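Local atomic coordinates of putative L-alanine-DL-glutamate epimerase (Burkholderia xenovorans, PDB entry 3GO2), a protein that binds magnesium and probably acts as a racemase or epimerase of the mandelate racemase/muconate lactonizing enzyme family. Residues L218-N223 / F242-D247; G228-L233 / R258-H263; H21-T26 / S35-G40; P44-V49 / V84-G89. All coordinates share one frame; numbering follows the deposited sequence.

Interaction 1: L218-N223 / F242-D247; sequences LDLNFN and FWVEID. With MG (magnesium ion), chain B.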
loop_
_atom_site.group_PDB
_atom_site.type_symbol
_atom_site.label_atom_id
_atom_site.label_comp_id
_atom_site.label_asym_id
_atom_site.label_seq_id
_atom_site.Cartn_x
_atom_site.Cartn_y
_atom_site.Cartn_z
ATOM N N LEU A 218 -2.640 20.372 26.138
ATOM C CA LEU A 218 -1.280 20.049 26.539
ATOM C C LEU A 218 -0.371 20.119 25.312
ATOM O O LEU A 218 -0.593 19.411 24.346
ATOM C CB LEU A 218 -1.189 18.666 27.163
ATOM C CG LEU A 218 0.209 18.173 27.558
ATOM C CD1 LEU A 218 0.890 19.100 28.605
ATOM C CD2 LEU A 218 0.130 16.728 28.087
ATOM N N ASP A 219 0.631 20.975 25.359
ATOM C CA ASP A 219 1.585 21.100 24.250
ATOM C C ASP A 219 2.900 20.459 24.658
ATOM O O ASP A 219 3.578 20.891 25.620
ATOM C CB ASP A 219 1.767 22.582 23.917
ATOM C CG ASP A 219 2.479 22.840 22.607
ATOM O OD1 ASP A 219 2.987 21.888 21.970
ATOM O OD2 ASP A 219 2.553 24.041 22.232
ATOM N N LEU A 220 3.280 19.447 23.886
ATOM C CA LEU A 220 4.545 18.762 24.051
ATOM C C LEU A 220 5.638 19.211 23.091
ATOM O O LEU A 220 6.780 18.749 23.195
ATOM C CB LEU A 220 4.322 17.263 23.909
ATOM C CG LEU A 220 3.254 16.683 24.815
ATOM C CD1 LEU A 220 3.055 15.163 24.492
ATOM C CD2 LEU A 220 3.606 16.916 26.308
ATOM N N ASN A 221 5.295 20.106 22.161
ATOM C CA ASN A 221 6.227 20.618 21.176
ATOM C C ASN A 221 7.008 19.447 20.533
ATOM O O ASN A 221 6.390 18.479 20.121
ATOM C CB ASN A 221 7.128 21.697 21.776
ATOM C CG ASN A 221 6.378 22.977 22.118
ATOM O OD1 ASN A 221 6.197 23.874 21.270
ATOM N ND2 ASN A 221 5.952 23.069 23.337
ATOM N N PHE A 222 8.337 19.551 20.456
ATOM C CA PHE A 222 9.168 18.501 19.881
ATOM C C PHE A 222 9.932 17.751 20.989
ATOM O O PHE A 222 11.043 17.286 20.760
ATOM C CB PHE A 222 10.233 19.096 18.945
ATOM C CG PHE A 222 9.730 19.701 17.636
ATOM C CD1 PHE A 222 9.757 18.957 16.448
ATOM C CD2 PHE A 222 9.401 21.048 17.558
ATOM C CE1 PHE A 222 9.397 19.543 15.234
ATOM C CE2 PHE A 222 9.038 21.622 16.352
ATOM C CZ PHE A 222 9.054 20.878 15.192
ATOM N N ASN A 223 9.356 17.670 22.192
ATOM C CA ASN A 223 10.122 17.252 23.380
ATOM C C ASN A 223 10.258 15.767 23.648
ATOM O O ASN A 223 10.832 15.386 24.675
ATOM C CB ASN A 223 9.559 17.966 24.619
ATOM C CG ASN A 223 9.821 19.448 24.568
ATOM O OD1 ASN A 223 10.939 19.869 24.241
ATOM N ND2 ASN A 223 8.799 20.260 24.837
ATOM N N PHE A 242 -8.310 18.398 25.810
ATOM C CA PHE A 242 -8.897 18.940 24.584
ATOM C C PHE A 242 -8.054 18.526 23.392
ATOM O O PHE A 242 -8.564 18.110 22.358
ATOM C CB PHE A 242 -8.939 20.454 24.730
ATOM C CG PHE A 242 -9.510 21.200 23.565
ATOM C CD1 PHE A 242 -10.798 21.714 23.618
ATOM C CD2 PHE A 242 -8.735 21.496 22.457
ATOM C CE1 PHE A 242 -11.283 22.468 22.571
ATOM C CE2 PHE A 242 -9.248 22.225 21.398
ATOM C CZ PHE A 242 -10.508 22.731 21.465
ATOM N N TRP A 243 -6.741 18.620 23.566
ATOM C CA TRP A 243 -5.805 18.042 22.641
ATOM C C TRP A 243 -4.450 17.832 23.307
ATOM O O TRP A 243 -4.122 18.477 24.318
ATOM C CB TRP A 243 -5.703 18.836 21.326
ATOM C CG TRP A 243 -4.908 20.120 21.249
ATOM C CD1 TRP A 243 -3.703 20.411 21.840
ATOM C CD2 TRP A 243 -5.230 21.235 20.424
ATOM N NE1 TRP A 243 -3.275 21.656 21.457
ATOM C CE2 TRP A 243 -4.186 22.180 20.568
ATOM C CE3 TRP A 243 -6.294 21.524 19.541
ATOM C CZ2 TRP A 243 -4.193 23.396 19.897
ATOM C CZ3 TRP A 243 -6.299 22.725 18.882
ATOM C CH2 TRP A 243 -5.249 23.661 19.059
ATOM N N VAL A 244 -3.654 16.956 22.695
ATOM C CA VAL A 244 -2.232 16.832 23.002
ATOM C C VAL A 244 -1.502 17.184 21.703
ATOM O O VAL A 244 -1.727 16.596 20.647
ATOM C CB VAL A 244 -1.833 15.432 23.451
ATOM C CG1 VAL A 244 -0.323 15.365 23.695
ATOM C CG2 VAL A 244 -2.603 15.040 24.680
ATOM N N GLU A 245 -0.669 18.209 21.797
ATOM C CA GLU A 245 0.001 18.805 20.661
ATOM C C GLU A 245 1.428 18.315 20.567
ATOM O O GLU A 245 2.211 18.433 21.532
ATOM C CB GLU A 245 -0.047 20.325 20.833
ATOM C CG GLU A 245 0.443 21.137 19.700
ATOM C CD GLU A 245 0.170 22.654 19.906
ATOM O OE1 GLU A 245 0.793 23.451 19.184
ATOM O OE2 GLU A 245 -0.686 23.040 20.741
ATOM N N ILE A 246 1.750 17.737 19.406
ATOM C CA ILE A 246 3.039 17.099 19.172
ATOM C C ILE A 246 3.551 17.547 17.810
ATOM O O ILE A 246 2.927 17.246 16.810
ATOM C CB ILE A 246 2.910 15.571 19.159
ATOM C CG1 ILE A 246 2.427 15.046 20.518
ATOM C CG2 ILE A 246 4.276 14.917 18.769
ATOM C CD1 ILE A 246 2.106 13.540 20.573
ATOM N N ASP A 247 4.672 18.261 17.784
ATOM C CA ASP A 247 5.341 18.610 16.545
ATOM C C ASP A 247 6.295 17.477 16.180
ATOM O O ASP A 247 6.983 16.928 17.029
ATOM C CB ASP A 247 6.066 19.939 16.679
ATOM C CG ASP A 247 5.123 21.060 16.922
ATOM O OD1 ASP A 247 4.229 21.274 16.070
ATOM O OD2 ASP A 247 5.261 21.708 17.977
HETATM MG MG MG B . 2.746 24.941 20.127
HETATM O O HOH W 1 3.389 22.749 19.451
HETATM O O HOH W 2 6.979 23.616 18.486
HETATM O O HOH W 3 4.278 25.811 20.433
#
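Leu218 and Asp219 run parallel to Val244 and Glu245 as neighbouring barrel strands. The backbone is laced together by Leu218 N to Trp243 O, Glu245 N to Leu218 O and Leu220 N to Glu245 O; farther along, Asp247 N donates to Asn221 O (2.9 Å). Packing is tightest on the apolar side, where Leu220 CD1 comes within 3.5 Å of Val244 CG1 and also touches Ile246 CG1. The other side is wet and ionic. Asp219 and Glu245 both have CG anti to the backbone N (chi1 -167° and -173°), and their carboxylates stack with planes 14° apart. Asp219 OD2 binds magnesium at 2.3 Å and Glu245 OE1 at a longer 2.6 Å; Glu269 adds a third carboxylate. Water 1, itself on the metal, lies 2.7 Å from Asp219 OD1 and 2.6 Å from Asp247 OD2. Asp247 CB makes a snug CH-pi contact over the centre of the Phe222 ring, 3.4 Å from its centroid, while OD2 turns to the waters. Asp219 OD1 also accepts Asn221 N, forming an Asx turn, and Glu245 OE2 is salt-bridged to Lys163. So many acidic groups around the metal would repel one another; magnesium presumably offsets that repulsion, as expected of an enolase-superfamily metal site.

Interaction 2: G228-L233 / R258-H263; sequences GYLKIL and RNHSPH
Leu233, on helix 226-235, points its side chain at the segment 258-263, where helix 251-259 has ended and the chain turns toward the next barrel strand. Its CB faces the Pro262 ring at a loose 4.5 Å from CD. CG stands anti to the carbonyl carbon (chi1 -64°) and carries the two methyls that do most of the touching. CD1 rests against Ser261, 3.7 Å from CB. CD2 reaches between two partners: it lies 3.8 Å from Ser261 OG and meets the His263 ring at its edge, in the ring plane, 3.9 Å from CD2 of that ring. The two side chains run antiparallel past one another. One turn earlier, Leu230 crosses His260 obliquely, its CD2 lying 3.6 Å from His260 CB. The polar groups beside these methyls are bonded away from the leucines. Ser261 OG donates to a lone pair of His263 O at 2.7 Å, His263 NE2 is bonded to Leu236 O, and His260 ND1 to Tyr256 O. His260 NE2 bonds Asn259 O of a neighbouring subunit, which brings this edge of the barrel into the assembly. With no hydrogen bond between the two segments, helix and loop are joined by van der Waals contacts of two leucines, while the hydroxyl and the imidazoles find their polar partners in the loop, its surroundings and another chain.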
loop_
_atom_site.group_PDB
_atom_site.type_symbol
_atom_site.label_atom_id
_atom_site.label_comp_id
_atom_site.label_asym_id
_atom_site.label_seq_id
_atom_site.Cartn_x
_atom_site.Cartn_y
_atom_site.Cartn_z
ATOM N N GLY A 228 8.400 8.043 23.554
ATOM C CA GLY A 228 8.131 8.866 24.753
ATOM C C GLY A 228 6.754 9.495 24.709
ATOM O O GLY A 228 6.089 9.582 25.735
ATOM N N TYR A 229 6.310 9.952 23.540
ATOM C CA TYR A 229 4.927 10.452 23.408
ATOM C C TYR A 229 3.932 9.366 23.829
ATOM O O TYR A 229 2.981 9.640 24.551
ATOM C CB TYR A 229 4.648 10.962 21.979
ATOM C CG TYR A 229 5.510 12.127 21.546
ATOM C CD1 TYR A 229 5.466 13.329 22.221
ATOM C CD2 TYR A 229 6.319 12.058 20.404
ATOM C CE1 TYR A 229 6.232 14.407 21.829
ATOM C CE2 TYR A 229 7.077 13.138 19.994
ATOM C CZ TYR A 229 7.039 14.312 20.719
ATOM O OH TYR A 229 7.770 15.406 20.329
ATOM N N LEU A 230 4.157 8.121 23.416
ATOM C CA LEU A 230 3.274 7.017 23.816
ATOM C C LEU A 230 3.288 6.843 25.333
ATOM O O LEU A 230 2.237 6.657 25.952
ATOM C CB LEU A 230 3.677 5.724 23.126
ATOM C CG LEU A 230 3.451 5.630 21.600
ATOM C CD1 LEU A 230 4.388 4.578 20.902
ATOM C CD2 LEU A 230 1.980 5.341 21.299
ATOM N N LYS A 231 4.465 6.960 25.934
ATOM C CA LYS A 231 4.572 6.822 27.387
ATOM C C LYS A 231 3.735 7.918 28.080
ATOM O O LYS A 231 3.041 7.663 29.083
ATOM C CB LYS A 231 6.023 6.878 27.836
ATOM C CG LYS A 231 6.771 5.598 27.470
ATOM C CD LYS A 231 8.266 5.731 27.582
ATOM C CE LYS A 231 8.742 5.921 28.993
ATOM N NZ LYS A 231 8.969 4.662 29.714
ATOM N N ILE A 232 3.790 9.125 27.531
ATOM C CA ILE A 232 3.042 10.256 28.080
ATOM C C ILE A 232 1.560 10.029 27.930
ATOM O O ILE A 232 0.806 10.179 28.901
ATOM C CB ILE A 232 3.465 11.596 27.449
ATOM C CG1 ILE A 232 4.889 11.958 27.907
ATOM C CG2 ILE A 232 2.415 12.695 27.799
ATOM C CD1 ILE A 232 5.568 13.067 27.055
ATOM N N LEU A 233 1.127 9.606 26.745
ATOM C CA LEU A 233 -0.294 9.331 26.514
ATOM C C LEU A 233 -0.840 8.211 27.405
ATOM O O LEU A 233 -1.975 8.283 27.863
ATOM C CB LEU A 233 -0.546 8.994 25.040
ATOM C CG LEU A 233 -0.239 10.132 24.071
ATOM C CD1 LEU A 233 -0.328 9.587 22.631
ATOM C CD2 LEU A 233 -1.188 11.333 24.252
ATOM N N ARG A 258 -0.780 8.848 17.139
ATOM C CA ARG A 258 -2.208 9.179 17.151
ATOM C C ARG A 258 -3.063 7.911 17.245
ATOM O O ARG A 258 -4.044 7.849 17.998
ATOM C CB ARG A 258 -2.615 10.013 15.952
ATOM C CG ARG A 258 -4.056 10.522 16.036
ATOM C CD ARG A 258 -4.609 10.804 14.691
ATOM N NE ARG A 258 -6.004 11.257 14.756
ATOM C CZ ARG A 258 -6.832 11.243 13.723
ATOM N NH1 ARG A 258 -6.448 10.788 12.511
ATOM N NH2 ARG A 258 -8.066 11.673 13.882
ATOM N N ASN A 259 -2.680 6.888 16.485
ATOM C CA ASN A 259 -3.449 5.649 16.434
ATOM C C ASN A 259 -3.577 5.000 17.797
ATOM O O ASN A 259 -4.544 4.258 18.039
ATOM C CB ASN A 259 -2.806 4.685 15.446
ATOM C CG ASN A 259 -3.685 3.516 15.117
ATOM O OD1 ASN A 259 -4.911 3.649 15.036
ATOM N ND2 ASN A 259 -3.068 2.350 14.908
ATOM N N HIS A 260 -2.603 5.264 18.677
ATOM C CA HIS A 260 -2.621 4.799 20.054
ATOM C C HIS A 260 -2.990 5.852 21.097
ATOM O O HIS A 260 -2.784 5.629 22.301
ATOM C CB HIS A 260 -1.262 4.182 20.357
ATOM C CG HIS A 260 -0.987 2.981 19.523
ATOM N ND1 HIS A 260 -0.470 3.069 18.254
ATOM C CD2 HIS A 260 -1.234 1.669 19.741
ATOM C CE1 HIS A 260 -0.399 1.859 17.728
ATOM N NE2 HIS A 260 -0.850 0.991 18.611
ATOM N N SER A 261 -3.582 6.967 20.665
ATOM C CA SER A 261 -3.933 8.034 21.583
ATOM C C SER A 261 -5.398 8.009 21.946
ATOM O O SER A 261 -6.224 7.919 21.048
ATOM C CB SER A 261 -3.637 9.383 20.941
ATOM O OG SER A 261 -3.949 10.437 21.844
ATOM N N PRO A 262 -5.726 8.164 23.249
ATOM C CA PRO A 262 -7.126 8.338 23.646
ATOM C C PRO A 262 -7.510 9.803 23.677
ATOM O O PRO A 262 -8.632 10.137 24.032
ATOM C CB PRO A 262 -7.158 7.757 25.063
ATOM C CG PRO A 262 -5.841 8.111 25.611
ATOM C CD PRO A 262 -4.857 8.015 24.429
ATOM N N HIS A 263 -6.580 10.670 23.292
ATOM C CA HIS A 263 -6.804 12.105 23.187
ATOM C C HIS A 263 -6.674 12.610 21.760
ATOM O O HIS A 263 -5.912 12.068 20.978
ATOM C CB HIS A 263 -5.749 12.848 23.989
ATOM C CG HIS A 263 -5.634 12.386 25.403
ATOM N ND1 HIS A 263 -6.696 12.420 26.266
ATOM C CD2 HIS A 263 -4.594 11.865 26.093
ATOM C CE1 HIS A 263 -6.316 11.947 27.443
ATOM N NE2 HIS A 263 -5.050 11.597 27.364
#

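Interaction 3: H21-T26 / S35-G40; sequences HFVKLT and SEFDEG
His21 O is approached by three groups of the facing strand: Phe37 N gives it its one hydrogen bond across the segments, at 2.9 Å, while Glu36 CA makes a CA-H...O contact and Glu36 CG lies 3.3 Å away. The antiparallel pairing continues at Val23 and Ser35, where Val23 N donates to Ser35 O and Ser35 N to Val23 O; the bond from His21 N to Phe37 O is weak at 3.4 Å. On one sheet face Phe37 CG stands between its backbone N and carbonyl carbon (chi1 68°), and the ring lies across the hairpin with His21 CB over its centre, 3.4 Å from the centroid. Val23 CG2 adds a contact at 3.8 Å from Phe37 CE2. Farther out, Glu39 passes over the His21 ring, CG above the rim of one face and the carboxylate stacked on the imidazole with planes 26° apart; its OE2 is hydrogen-bonded to Thr47 OG1. Phe22 and Glu36 lie side by side on the other face, Phe22 CE1 3.8 Å from Glu36 CG. The hairpin thus packs Phe37 and His21 against helix 46-57, and its other face uses a buried carboxylate, that of Glu36, to tie the N-terminal sheet to the backbone N-H groups of Gly322 and Cys325, at the start of helix 323-335.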
loop_
_atom_site.group_PDB
_atom_site.type_symbol
_atom_site.label_atom_id
_atom_site.label_comp_id
_atom_site.label_asym_id
_atom_site.label_seq_id
_atom_site.Cartn_x
_atom_site.Cartn_y
_atom_site.Cartn_z
ATOM N N HIS A 21 8.982 41.843 15.410
ATOM C CA HIS A 21 9.404 42.368 14.132
ATOM C C HIS A 21 8.207 42.696 13.248
ATOM O O HIS A 21 7.176 42.045 13.334
ATOM C CB HIS A 21 10.269 41.348 13.382
ATOM C CG HIS A 21 11.489 40.914 14.129
ATOM N ND1 HIS A 21 12.751 41.360 13.793
ATOM C CD2 HIS A 21 11.654 40.040 15.151
ATOM C CE1 HIS A 21 13.641 40.792 14.590
ATOM N NE2 HIS A 21 13.004 39.993 15.426
ATOM N N PHE A 22 8.385 43.675 12.368
ATOM C CA PHE A 22 7.305 44.148 11.507
ATOM C C PHE A 22 7.803 44.419 10.122
ATOM O O PHE A 22 8.964 44.815 9.956
ATOM C CB PHE A 22 6.679 45.445 12.071
ATOM C CG PHE A 22 6.269 45.338 13.486
ATOM C CD1 PHE A 22 5.061 44.766 13.825
ATOM C CD2 PHE A 22 7.099 45.770 14.508
ATOM C CE1 PHE A 22 4.696 44.628 15.164
ATOM C CE2 PHE A 22 6.727 45.645 15.838
ATOM C CZ PHE A 22 5.545 45.067 16.163
ATOM N N VAL A 23 6.933 44.166 9.144
ATOM C CA VAL A 23 7.098 44.640 7.756
ATOM C C VAL A 23 6.170 45.838 7.554
ATOM O O VAL A 23 5.005 45.808 7.940
ATOM C CB VAL A 23 6.765 43.569 6.707
ATOM C CG1 VAL A 23 6.869 44.134 5.271
ATOM C CG2 VAL A 23 7.704 42.370 6.877
ATOM N N LYS A 24 6.722 46.884 6.952
ATOM C CA LYS A 24 6.003 48.115 6.625
ATOM C C LYS A 24 6.121 48.346 5.133
ATOM O O LYS A 24 7.218 48.577 4.618
ATOM C CB LYS A 24 6.617 49.306 7.359
ATOM C CG LYS A 24 5.881 50.586 7.081
ATOM C CD LYS A 24 6.608 51.790 7.650
ATOM C CE LYS A 24 5.759 53.008 7.553
ATOM N NZ LYS A 24 6.540 54.213 8.038
ATOM N N LEU A 25 5.005 48.272 4.434
ATOM C CA LEU A 25 4.978 48.367 2.983
ATOM C C LEU A 25 4.188 49.611 2.617
ATOM O O LEU A 25 3.065 49.791 3.082
ATOM C CB LEU A 25 4.303 47.108 2.410
ATOM C CG LEU A 25 4.152 46.976 0.904
ATOM C CD1 LEU A 25 4.074 45.460 0.568
ATOM C CD2 LEU A 25 2.957 47.767 0.336
ATOM N N THR A 26 4.757 50.472 1.777
ATOM C CA THR A 26 4.084 51.732 1.423
ATOM C C THR A 26 3.802 51.742 -0.066
ATOM O O THR A 26 4.662 51.348 -0.860
ATOM C CB THR A 26 4.996 52.969 1.785
ATOM O OG1 THR A 26 5.321 52.950 3.177
ATOM C CG2 THR A 26 4.288 54.304 1.458
ATOM N N SER A 35 2.681 43.924 8.512
ATOM C CA SER A 35 2.587 42.592 9.120
ATOM C C SER A 35 3.519 42.503 10.305
ATOM O O SER A 35 4.354 43.385 10.537
ATOM C CB SER A 35 2.945 41.507 8.088
ATOM O OG SER A 35 4.327 41.564 7.764
ATOM N N GLU A 36 3.369 41.431 11.065
ATOM C CA GLU A 36 4.264 41.135 12.178
ATOM C C GLU A 36 4.872 39.775 11.875
ATOM O O GLU A 36 4.206 38.937 11.298
ATOM C CB GLU A 36 3.539 41.182 13.519
ATOM C CG GLU A 36 4.446 40.858 14.713
ATOM C CD GLU A 36 3.731 40.929 16.053
ATOM O OE1 GLU A 36 2.620 41.461 16.104
ATOM O OE2 GLU A 36 4.311 40.445 17.062
ATOM N N PHE A 37 6.156 39.607 12.161
ATOM C CA PHE A 37 6.845 38.313 12.023
ATOM C C PHE A 37 7.770 38.081 13.228
ATOM O O PHE A 37 7.892 38.925 14.101
ATOM C CB PHE A 37 7.583 38.210 10.678
ATOM C CG PHE A 37 8.765 39.133 10.517
ATOM C CD1 PHE A 37 10.073 38.689 10.758
ATOM C CD2 PHE A 37 8.584 40.430 10.110
ATOM C CE1 PHE A 37 11.167 39.532 10.553
ATOM C CE2 PHE A 37 9.669 41.285 9.939
ATOM C CZ PHE A 37 10.960 40.839 10.181
ATOM N N ASP A 38 8.411 36.918 13.279
ATOM C CA ASP A 38 9.166 36.486 14.431
ATOM C C ASP A 38 10.464 35.822 14.003
ATOM O O ASP A 38 10.498 35.106 12.989
ATOM C CB ASP A 38 8.295 35.516 15.228
ATOM C CG ASP A 38 9.032 34.849 16.349
ATOM O OD1 ASP A 38 9.079 35.458 17.443
ATOM O OD2 ASP A 38 9.536 33.716 16.134
ATOM N N GLU A 39 11.518 36.055 14.776
ATOM C CA GLU A 39 12.781 35.324 14.608
ATOM C C GLU A 39 13.127 34.473 15.831
ATOM O O GLU A 39 13.971 33.567 15.742
ATOM C CB GLU A 39 13.929 36.275 14.347
ATOM C CG GLU A 39 13.848 36.955 12.997
ATOM C CD GLU A 39 15.044 37.781 12.659
ATOM O OE1 GLU A 39 15.947 37.898 13.503
ATOM O OE2 GLU A 39 15.077 38.320 11.537
ATOM N N GLY A 40 12.488 34.761 16.957
ATOM C CA GLY A 40 12.747 34.030 18.212
ATOM C C GLY A 40 12.440 32.545 18.260
ATOM O O GLY A 40 13.160 31.796 18.933
#

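Interaction 4: P44-V49 / V84-G89; sequences PGVTAV and VSEGIG
Val46 and Glu86 cross at about a right angle where the first turn of helix 46-57 meets helix 82-103. Val46 sends its two methyls to different partners. CG2 lies 3.5 Å from Glu86 OE1 and 3.9 Å from Glu86 CB, whereas CG1, anti to the backbone N (chi1 -177°), reaches the neighbouring backbone, 3.8 Å from Gly87 N. Glu86 points its CB toward the valine, keeps CG anti to the carbonyl carbon (chi1 -68°) and runs across the valine, touching it with CB and the carboxylate end. The carboxylate also has a polar partner: OE2 is hydrogen-bonded to Ser43 OG, just ahead of the segment 44-49. One turn along, Val49 also faces the partner helix. Its CG1 settles over the backbone, 3.7 Å from Val84 O and 4.0 Å from Gly87 CA, and its CG2 meets Val84 CG2 at 4.3 Å. Gly87 has no side chain, and its bare backbone is the floor on which both valines rest, bringing the Val46 and Gly87 CA atoms to 5.2 Å. Gly45 holds the N-cap position of helix 46-57, with a positive phi of 102°, at which a CB would jam against the preceding carbonyl O, a conformation suited to glycine. A second subunit continues the packing, with its Gly45 against Ala48 and its Val83 against Val84. A three-stranded antiparallel sheet backed by helices is the N-terminal capping domain of the enolase superfamily, and this contact joins two of its helices.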
loop_
_atom_site.group_PDB
_atom_site.type_symbol
_atom_site.label_atom_id
_atom_site.label_comp_id
_atom_site.label_asym_id
_atom_site.label_seq_id
_atom_site.Cartn_x
_atom_site.Cartn_y
_atom_site.Cartn_z
ATOM N N PRO A 44 16.282 32.445 13.028
ATOM C CA PRO A 44 17.205 33.500 12.647
ATOM C C PRO A 44 17.234 33.719 11.130
ATOM O O PRO A 44 17.156 32.755 10.376
ATOM C CB PRO A 44 18.568 32.955 13.102
ATOM C CG PRO A 44 18.402 31.456 13.095
ATOM C CD PRO A 44 16.973 31.216 13.476
ATOM N N GLY A 45 17.355 34.973 10.700
ATOM C CA GLY A 45 17.533 35.282 9.286
ATOM C C GLY A 45 16.308 35.785 8.531
ATOM O O GLY A 45 16.423 36.191 7.355
ATOM N N VAL A 46 15.124 35.752 9.155
ATOM C CA VAL A 46 13.903 36.176 8.426
ATOM C C VAL A 46 14.008 37.616 7.911
ATOM O O VAL A 46 13.646 37.918 6.774
ATOM C CB VAL A 46 12.609 36.034 9.277
ATOM C CG1 VAL A 46 11.398 36.413 8.442
ATOM C CG2 VAL A 46 12.480 34.577 9.805
ATOM N N THR A 47 14.524 38.508 8.754
ATOM C CA THR A 47 14.697 39.904 8.350
ATOM C C THR A 47 15.564 40.019 7.098
ATOM O O THR A 47 15.269 40.793 6.189
ATOM C CB THR A 47 15.276 40.770 9.488
ATOM O OG1 THR A 47 14.452 40.666 10.673
ATOM C CG2 THR A 47 15.410 42.237 9.035
ATOM N N ALA A 48 16.637 39.231 7.030
ATOM C CA ALA A 48 17.533 39.291 5.880
ATOM C C ALA A 48 16.854 38.851 4.598
ATOM O O ALA A 48 17.079 39.421 3.532
ATOM C CB ALA A 48 18.788 38.463 6.139
ATOM N N VAL A 49 16.035 37.806 4.695
ATOM C CA VAL A 49 15.220 37.354 3.572
ATOM C C VAL A 49 14.288 38.449 3.074
ATOM O O VAL A 49 14.208 38.739 1.873
ATOM C CB VAL A 49 14.377 36.079 3.952
ATOM C CG1 VAL A 49 13.451 35.697 2.809
ATOM C CG2 VAL A 49 15.316 34.915 4.341
ATOM N N VAL A 84 13.152 31.261 4.722
ATOM C CA VAL A 84 12.838 31.852 3.437
ATOM C C VAL A 84 11.319 31.989 3.311
ATOM O O VAL A 84 10.806 33.046 2.966
ATOM C CB VAL A 84 13.372 31.005 2.277
ATOM C CG1 VAL A 84 12.623 31.305 0.945
ATOM C CG2 VAL A 84 14.878 31.182 2.153
ATOM N N SER A 85 10.602 30.905 3.596
ATOM C CA SER A 85 9.158 30.951 3.475
ATOM C C SER A 85 8.522 31.894 4.518
ATOM O O SER A 85 7.497 32.540 4.222
ATOM C CB SER A 85 8.549 29.552 3.538
ATOM O OG SER A 85 8.824 28.851 2.336
ATOM N N GLU A 86 9.130 32.014 5.699
ATOM C CA GLU A 86 8.651 32.992 6.688
ATOM C C GLU A 86 8.796 34.418 6.158
ATOM O O GLU A 86 7.923 35.257 6.366
ATOM C CB GLU A 86 9.395 32.895 8.011
ATOM C CG GLU A 86 9.129 31.640 8.790
ATOM C CD GLU A 86 9.843 31.621 10.094
ATOM O OE1 GLU A 86 9.754 32.623 10.856
ATOM O OE2 GLU A 86 10.533 30.595 10.398
ATOM N N GLY A 87 9.871 34.704 5.432
ATOM C CA GLY A 87 10.028 36.049 4.887
ATOM C C GLY A 87 8.969 36.340 3.846
ATOM O O GLY A 87 8.391 37.434 3.805
ATOM N N ILE A 88 8.709 35.349 2.992
ATOM C CA ILE A 88 7.697 35.476 1.957
ATOM C C ILE A 88 6.304 35.700 2.595
ATOM O O ILE A 88 5.541 36.564 2.154
ATOM C CB ILE A 88 7.708 34.220 1.060
ATOM C CG1 ILE A 88 9.004 34.198 0.244
ATOM C CG2 ILE A 88 6.479 34.203 0.148
ATOM C CD1 ILE A 88 9.186 32.908 -0.569
ATOM N N GLY A 89 6.014 34.938 3.652
ATOM C CA GLY A 89 4.729 35.048 4.370
ATOM C C GLY A 89 4.521 36.406 4.987
ATOM O O GLY A 89 3.424 36.968 4.969
#

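All four contacts are largely buried, yet their chemistry follows their place in the fold. Interaction 1 joins the two strands of the beta-alpha-beta unit 215-245, and interaction 2 packs its helix 226-235 against the end of helix 251-259; they touch through Tyr229. The first gathers carboxylates and metal, the second is apolar packing on the outer side, next to other subunits. Interactions 3 and 4 belong to the N-terminal domain and meet where Glu39 OE2 probably hydrogen-bonds Thr47 OG1: one is backbone-bonded sheet, the other helix packing without a cross-bond. The two pairs stand apart, interaction 1 coming about 11 Å, nearest atoms, from either N-terminal contact.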